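Local coordinates for protein malate oxidoreductase (Thermotoga maritima, PDB 1VL6) that probably catalyses the NAD-dependent oxidative decarboxylation of malate to pyruvate and carbon dioxide, as a malic enzyme, at residues S342-K346 against N347-S351; N325-L328 against A329-I333; T186-I190 against E191-V195. All coordinates share one frame; numbering follows the deposited sequence.

Contact 1: residues S342-K346 against N347-S351; sequences SKITK and NMLLS
Thr-345 caps the N-terminus of helix 346-358, and its hydroxyl accepts the backbone N-H of Met-348 (OG1 to N, 3.3 Å, N-H...O angle 157°). The hydroxyl sits between the backbone N and the carbonyl carbon (chi1 58°), which turns OG1 back over the first turn. The same oxygen is also hydrogen-bonded to the carbonyl of Ala-388, tying the cap to the end of the chain. Met-348, a selenomethionine here, passes slantwise over the threonine, then bends at chi3 so that its CE lies 3.9 Å from Ile-344 CA and near Ile-344 CG1. The other branch of Ile-344 goes to the leucine one residue further along: CG2 meets Leu-349 CD2 at 3.7 Å, the two side chains crossing at about a right angle. The helix proper starts with the N-H of Leu-349 on Thr-345 O (3.0 Å) and that of Leu-350 on Lys-346 O (2.9 Å). Ala-337 of helix 330-340 packs against both Ile-344 and Met-348. A threonine N-cap, with the residue before it packed on the residue four beyond the cap, is the hydrophobic staple of helix N-termini.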
loop_
_atom_site.group_PDB
_atom_site.type_symbol
_atom_site.label_atom_id
_atom_site.label_comp_id
_atom_site.label_asym_id
_atom_site.label_seq_id
_atom_site.Cartn_x
_atom_site.Cartn_y
_atom_site.Cartn_z
ATOM N N SER A 342 -3.748 2.283 28.406
ATOM C CA SER A 342 -3.280 2.801 29.708
ATOM C C SER A 342 -1.742 2.808 29.761
ATOM O O SER A 342 -1.006 2.289 28.836
ATOM C CB SER A 342 -3.937 2.073 30.943
ATOM O OG SER A 342 -3.293 0.813 31.257
ATOM N N LYS A 343 -1.296 3.393 30.865
ATOM C CA LYS A 343 0.098 3.480 31.213
ATOM C C LYS A 343 0.745 2.108 31.220
ATOM O O LYS A 343 0.115 1.138 31.661
ATOM C CB LYS A 343 0.206 4.138 32.614
ATOM C CG LYS A 343 -0.202 5.665 32.605
ATOM C CD LYS A 343 0.128 6.438 33.890
ATOM C CE LYS A 343 -0.548 7.842 33.891
ATOM N NZ LYS A 343 0.054 8.757 32.932
ATOM N N ILE A 344 1.965 2.002 30.701
ATOM C CA ILE A 344 2.711 0.732 30.793
ATOM C C ILE A 344 3.118 0.481 32.229
ATOM O O ILE A 344 3.681 1.342 32.843
ATOM C CB ILE A 344 3.963 0.767 29.942
ATOM C CG1 ILE A 344 3.570 0.625 28.453
ATOM C CG2 ILE A 344 4.895 -0.372 30.344
ATOM C CD1 ILE A 344 4.538 1.218 27.527
ATOM N N THR A 345 2.850 -0.707 32.757
ATOM C CA THR A 345 3.082 -1.031 34.161
ATOM C C THR A 345 4.081 -2.141 34.322
ATOM O O THR A 345 4.379 -2.858 33.381
ATOM C CB THR A 345 1.773 -1.529 34.782
ATOM O OG1 THR A 345 1.287 -2.677 34.064
ATOM C CG2 THR A 345 0.647 -0.491 34.627
ATOM N N LYS A 346 4.579 -2.275 35.541
ATOM C CA LYS A 346 5.571 -3.304 35.886
ATOM C C LYS A 346 5.011 -4.689 35.582
ATOM O O LYS A 346 5.680 -5.498 34.973
ATOM C CB LYS A 346 5.977 -3.184 37.355
ATOM C CG LYS A 346 7.263 -3.955 37.781
ATOM C CD LYS A 346 7.515 -3.738 39.341
ATOM C CE LYS A 346 7.254 -4.998 40.211
ATOM N NZ LYS A 346 6.862 -4.626 41.633
ATOM N N ASN A 347 3.754 -4.932 35.939
ATOM C CA ASN A 347 3.083 -6.216 35.555
ATOM C C ASN A 347 3.061 -6.506 34.043
ATOM O O ASN A 347 3.312 -7.647 33.616
ATOM C CB ASN A 347 1.664 -6.281 36.092
ATOM C CG ASN A 347 1.598 -6.674 37.570
ATOM O OD1 ASN A 347 0.582 -6.425 38.250
ATOM N ND2 ASN A 347 2.647 -7.318 38.063
HETATM N N MSE A 348 2.794 -5.470 33.235
HETATM C CA MSE A 348 2.824 -5.621 31.789
HETATM C C MSE A 348 4.223 -5.992 31.306
HETATM O O MSE A 348 4.339 -6.938 30.517
HETATM C CB MSE A 348 2.318 -4.364 31.095
HETATM C CG MSE A 348 0.828 -4.247 31.198
HETATM SE SE MSE A 348 0.193 -2.409 31.052
HETATM C CE MSE A 348 0.634 -2.120 29.219
ATOM N N LEU A 349 5.253 -5.284 31.782
ATOM C CA LEU A 349 6.592 -5.578 31.330
ATOM C C LEU A 349 7.032 -7.002 31.804
ATOM O O LEU A 349 7.642 -7.740 31.074
ATOM C CB LEU A 349 7.586 -4.509 31.776
ATOM C CG LEU A 349 7.322 -3.106 31.212
ATOM C CD1 LEU A 349 8.280 -2.096 31.768
ATOM C CD2 LEU A 349 7.394 -3.027 29.703
ATOM N N LEU A 350 6.664 -7.420 32.996
ATOM C CA LEU A 350 7.036 -8.764 33.414
ATOM C C LEU A 350 6.265 -9.850 32.668
ATOM O O LEU A 350 6.784 -10.936 32.446
ATOM C CB LEU A 350 6.847 -8.993 34.911
ATOM C CG LEU A 350 7.719 -8.149 35.853
ATOM C CD1 LEU A 350 7.144 -8.193 37.218
ATOM C CD2 LEU A 350 9.185 -8.553 35.902
ATOM N N SER A 351 5.021 -9.578 32.292
ATOM C CA SER A 351 4.339 -10.500 31.411
ATOM C C SER A 351 5.123 -10.685 30.115
ATOM O O SER A 351 5.291 -11.809 29.644
ATOM C CB SER A 351 2.906 -10.071 31.157
ATOM O OG SER A 351 2.159 -10.288 32.327
#

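Contact 2: residues N325-L328 against A329-I333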
loop_
_atom_site.group_PDB
_atom_site.type_symbol
_atom_site.label_atom_id
_atom_site.label_comp_id
_atom_site.label_asym_id
_atom_site.label_seq_id
_atom_site.Cartn_x
_atom_site.Cartn_y
_atom_site.Cartn_z
ATOM N N ASN A 325 17.998 -8.903 21.633
ATOM C CA ASN A 325 17.661 -7.683 20.926
ATOM C C ASN A 325 16.222 -7.196 21.120
ATOM O O ASN A 325 15.295 -7.976 21.205
ATOM C CB ASN A 325 18.039 -7.722 19.456
ATOM C CG ASN A 325 17.002 -8.302 18.639
ATOM O OD1 ASN A 325 16.554 -9.364 18.968
ATOM N ND2 ASN A 325 16.583 -7.617 17.572
ATOM N N ASN A 326 16.140 -5.885 21.318
ATOM C CA ASN A 326 14.938 -5.119 21.618
ATOM C C ASN A 326 13.761 -5.470 20.753
ATOM O O ASN A 326 12.633 -5.366 21.203
ATOM C CB ASN A 326 15.282 -3.630 21.401
ATOM C CG ASN A 326 16.069 -3.069 22.555
ATOM O OD1 ASN A 326 16.577 -3.823 23.382
ATOM N ND2 ASN A 326 16.107 -1.764 22.670
ATOM N N LEU A 327 14.048 -5.912 19.531
ATOM C CA LEU A 327 13.026 -6.230 18.561
ATOM C C LEU A 327 12.092 -7.319 19.016
ATOM O O LEU A 327 10.949 -7.383 18.570
ATOM C CB LEU A 327 13.640 -6.601 17.213
ATOM C CG LEU A 327 12.657 -6.909 16.087
ATOM C CD1 LEU A 327 11.705 -5.781 15.816
ATOM C CD2 LEU A 327 13.458 -7.269 14.823
ATOM N N LEU A 328 12.548 -8.197 19.879
ATOM C CA LEU A 328 11.648 -9.216 20.396
ATOM C C LEU A 328 10.583 -8.630 21.286
ATOM O O LEU A 328 9.546 -9.281 21.514
ATOM C CB LEU A 328 12.414 -10.249 21.206
ATOM C CG LEU A 328 13.406 -11.104 20.442
ATOM C CD1 LEU A 328 14.364 -11.782 21.395
ATOM C CD2 LEU A 328 12.657 -12.119 19.654
ATOM N N ALA A 329 10.816 -7.415 21.798
ATOM C CA ALA A 329 9.945 -6.844 22.853
ATOM C C ALA A 329 9.030 -5.739 22.374
ATOM O O ALA A 329 7.825 -5.771 22.645
ATOM C CB ALA A 329 10.784 -6.331 23.987
ATOM N N PHE A 330 9.582 -4.739 21.690
ATOM C CA PHE A 330 8.789 -3.527 21.415
ATOM C C PHE A 330 7.530 -3.721 20.544
ATOM O O PHE A 330 6.533 -3.092 20.787
ATOM C CB PHE A 330 9.659 -2.363 20.937
ATOM C CG PHE A 330 10.203 -2.484 19.545
ATOM C CD1 PHE A 330 9.376 -2.314 18.427
ATOM C CD2 PHE A 330 11.569 -2.666 19.343
ATOM C CE1 PHE A 330 9.900 -2.386 17.138
ATOM C CE2 PHE A 330 12.100 -2.759 18.062
ATOM C CZ PHE A 330 11.276 -2.622 16.959
ATOM N N PRO A 331 7.529 -4.585 19.543
ATOM C CA PRO A 331 6.335 -4.673 18.743
ATOM C C PRO A 331 5.135 -5.116 19.578
ATOM O O PRO A 331 4.061 -4.485 19.529
ATOM C CB PRO A 331 6.712 -5.663 17.647
ATOM C CG PRO A 331 8.211 -5.579 17.612
ATOM C CD PRO A 331 8.596 -5.452 19.027
ATOM N N GLY A 332 5.309 -6.175 20.351
ATOM C CA GLY A 332 4.196 -6.719 21.136
ATOM C C GLY A 332 3.806 -5.791 22.245
ATOM O O GLY A 332 2.632 -5.598 22.499
ATOM N N ILE A 333 4.796 -5.223 22.917
ATOM C CA ILE A 333 4.539 -4.357 24.045
ATOM C C ILE A 333 3.743 -3.150 23.612
ATOM O O ILE A 333 2.743 -2.791 24.228
ATOM C CB ILE A 333 5.833 -3.857 24.612
ATOM C CG1 ILE A 333 6.594 -5.019 25.283
ATOM C CG2 ILE A 333 5.525 -2.711 25.577
ATOM C CD1 ILE A 333 7.787 -4.604 26.136
HETATM O O HOH W 1 7.172 -8.368 20.396
#
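The ring of Phe-330 is met obliquely by Leu-327, whose CD1 lies 3.4 Å from CZ, and by the carbonyl of Asn-326, whose O lies 3.4 Å from CD2. Phe-330 CG stands between its backbone N and carbonyl carbon (chi1 72°), which swings the ring back over the preceding turn. Lys-99 adds a cation-pi contact, and Phe-103 meets the ring with planes at about 50°. The other flat group, the ring of Pro-331, rests its CG on the same leucine methyl, 3.9 Å from Leu-327 CD1. Asn-326 O accepts two backbone donors: Phe-330 N at 3.2 Å, nearly in line with the carbonyl, and Ala-329 N at 2.8 Å, from above its plane. With Phe-330 cut back to an alanine, a gap would probably open beside Leu-327 CD1, and Lys-99 would be left without its cation-pi partner. Further on, Pro-331 has no N-H to offer Leu-327 O, and a water spans the next step, donating to Leu-328 O (2.8 Å) and accepting from Gly-332 N (2.9 Å). This is a 3-10 turn running into an alpha helix, with proline in the first turn and a water bridging the junction.

Contact 3: residues T186-I190 against E191-V195; sequences TEKKI and EEVKV
Lys-188 and Val-193 make the firm side of this turn. The lysine is laid at a slant over the valine, with CB 3.8 Å from Val-193 CG1 and CD close to the same methyl, so that its aliphatic stem does the packing. Its chain stays extended beyond CG, which carries NZ past the valine to a salt bridge with Asp-265 and a hydrogen bond to the carbonyl of Arg-286. The second valine methyl, CG2, sits 3.5 Å from Ile-190 O, while the side chain of Ile-190 heads off to Phe-179 and Leu-183. Between them the backbone closes a type I beta turn: Glu-192 N donates to Lys-189 O at 2.8 Å, coming from above the carbonyl plane, and Val-193 N adds a weak bond of 3.3 Å to Lys-189 O.

The outer side is looser and faces solvent. Lys-189 and Glu-192 run side by side, pointing the same way, and Glu-191, bent at chi2 (-82°), folds back across the lysine. What meets is the lysine's CD, 3.7 Å from OE2 of Glu-191 and equally far from OE2 of Glu-192. Lys-189 NZ stays 4.8 Å from Glu-191 OE2, too far for a salt bridge, so the opposite charges probably attract only in a general way.

In the fold, the turn joins the end of helix 166-186 to strand 194-198. Leu-183 of that helix packs on both Ile-190 and Val-193, Phe-266 of strand 266-269 packs on Val-193, and Val-195 enters the sheet beside strand 218-223.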
loop_
_atom_site.group_PDB
_atom_site.type_symbol
_atom_site.label_atom_id
_atom_site.label_comp_id
_atom_site.label_asym_id
_atom_site.label_seq_id
_atom_site.Cartn_x
_atom_site.Cartn_y
_atom_site.Cartn_z
ATOM N N THR A 186 21.573 -23.323 33.682
ATOM C CA THR A 186 22.552 -23.322 34.739
ATOM C C THR A 186 22.212 -24.156 35.978
ATOM O O THR A 186 23.095 -24.590 36.743
ATOM C CB THR A 186 22.634 -21.829 35.115
ATOM O OG1 THR A 186 23.798 -21.225 34.504
ATOM C CG2 THR A 186 22.749 -21.637 36.500
ATOM N N GLU A 187 20.925 -24.316 36.222
ATOM C CA GLU A 187 20.412 -25.070 37.364
ATOM C C GLU A 187 20.703 -24.442 38.724
ATOM O O GLU A 187 20.591 -25.110 39.737
ATOM C CB GLU A 187 20.881 -26.529 37.338
ATOM C CG GLU A 187 20.122 -27.359 36.324
ATOM C CD GLU A 187 20.574 -28.812 36.219
ATOM O OE1 GLU A 187 21.805 -29.099 36.115
ATOM O OE2 GLU A 187 19.672 -29.671 36.210
ATOM N N LYS A 188 20.995 -23.158 38.756
ATOM C CA LYS A 188 21.265 -22.429 39.980
ATOM C C LYS A 188 19.995 -21.678 40.458
ATOM O O LYS A 188 19.055 -21.464 39.681
ATOM C CB LYS A 188 22.369 -21.408 39.717
ATOM C CG LYS A 188 23.716 -21.998 39.447
ATOM C CD LYS A 188 24.718 -20.998 38.937
ATOM C CE LYS A 188 26.128 -21.653 38.749
ATOM N NZ LYS A 188 27.090 -20.668 38.075
ATOM N N LYS A 189 19.974 -21.275 41.733
ATOM C CA LYS A 189 18.801 -20.580 42.343
ATOM C C LYS A 189 18.946 -19.064 42.213
ATOM O O LYS A 189 19.991 -18.520 42.497
ATOM C CB LYS A 189 18.631 -20.933 43.826
ATOM C CG LYS A 189 18.608 -22.419 44.114
ATOM C CD LYS A 189 18.356 -22.719 45.604
ATOM C CE LYS A 189 17.525 -24.001 45.769
ATOM N NZ LYS A 189 17.268 -24.338 47.198
ATOM N N ILE A 190 17.893 -18.383 41.817
ATOM C CA ILE A 190 17.983 -16.960 41.519
ATOM C C ILE A 190 18.374 -16.098 42.721
ATOM O O ILE A 190 19.093 -15.134 42.585
ATOM C CB ILE A 190 16.652 -16.440 40.895
ATOM C CG1 ILE A 190 16.854 -15.047 40.297
ATOM C CG2 ILE A 190 15.580 -16.389 41.938
ATOM C CD1 ILE A 190 15.762 -14.629 39.371
ATOM N N GLU A 191 17.880 -16.460 43.889
ATOM C CA GLU A 191 18.259 -15.763 45.106
ATOM C C GLU A 191 19.734 -16.059 45.522
ATOM O O GLU A 191 20.216 -15.443 46.461
ATOM C CB GLU A 191 17.283 -16.046 46.252
ATOM C CG GLU A 191 17.343 -17.440 46.863
ATOM C CD GLU A 191 16.585 -18.536 46.116
ATOM O OE1 GLU A 191 16.008 -18.302 45.010
ATOM O OE2 GLU A 191 16.573 -19.661 46.678
ATOM N N GLU A 192 20.434 -16.968 44.836
ATOM C CA GLU A 192 21.827 -17.279 45.224
ATOM C C GLU A 192 22.900 -16.836 44.255
ATOM O O GLU A 192 24.027 -16.755 44.642
ATOM C CB GLU A 192 22.012 -18.753 45.498
ATOM C CG GLU A 192 21.012 -19.283 46.527
ATOM C CD GLU A 192 21.271 -20.709 46.898
ATOM O OE1 GLU A 192 21.997 -21.394 46.145
ATOM O OE2 GLU A 192 20.753 -21.137 47.946
ATOM N N VAL A 193 22.561 -16.469 43.030
ATOM C CA VAL A 193 23.582 -16.094 42.050
ATOM C C VAL A 193 24.111 -14.676 42.188
ATOM O O VAL A 193 23.349 -13.765 42.545
ATOM C CB VAL A 193 23.103 -16.261 40.577
ATOM C CG1 VAL A 193 22.970 -17.697 40.271
ATOM C CG2 VAL A 193 21.809 -15.541 40.341
ATOM N N LYS A 194 25.405 -14.511 41.863
ATOM C CA LYS A 194 26.040 -13.211 41.780
ATOM C C LYS A 194 26.037 -12.774 40.320
ATOM O O LYS A 194 26.610 -13.478 39.467
ATOM C CB LYS A 194 27.465 -13.315 42.270
ATOM C CG LYS A 194 28.316 -12.050 42.198
ATOM C CD LYS A 194 29.810 -12.305 42.562
ATOM C CE LYS A 194 30.482 -11.046 43.148
ATOM N NZ LYS A 194 31.974 -11.037 42.994
ATOM N N VAL A 195 25.407 -11.633 40.044
ATOM C CA VAL A 195 25.274 -11.134 38.716
ATOM C C VAL A 195 25.939 -9.787 38.591
ATOM O O VAL A 195 25.571 -8.862 39.302
ATOM C CB VAL A 195 23.824 -10.915 38.378
ATOM C CG1 VAL A 195 23.695 -10.450 36.888
ATOM C CG2 VAL A 195 23.012 -12.180 38.648
#

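How the contacts relate
Along the chain the order is contact 3, contact 2, contact 1, all within the NAD-binding domain. Contacts 1 and 2 are neighbours, with centres about 14 Å apart: each starts one of two successive helices, 330-340 and 346-358, and they touch where Leu-349 CD2 meets Ile-333 CD1 at 3.9 Å. Both also pack on helix 374-386. Contact 3 stands apart, its centre about 25 Å from contact 1's and 26 Å from contact 2's, at the entrance to the mixed sheet. Helix 166-186 links it to contact 2, its Val-174 packing on Leu-328 and Ala-329, and ends at contact 3. The three mark helix starts and a strand start of a probably Rossmann-type domain.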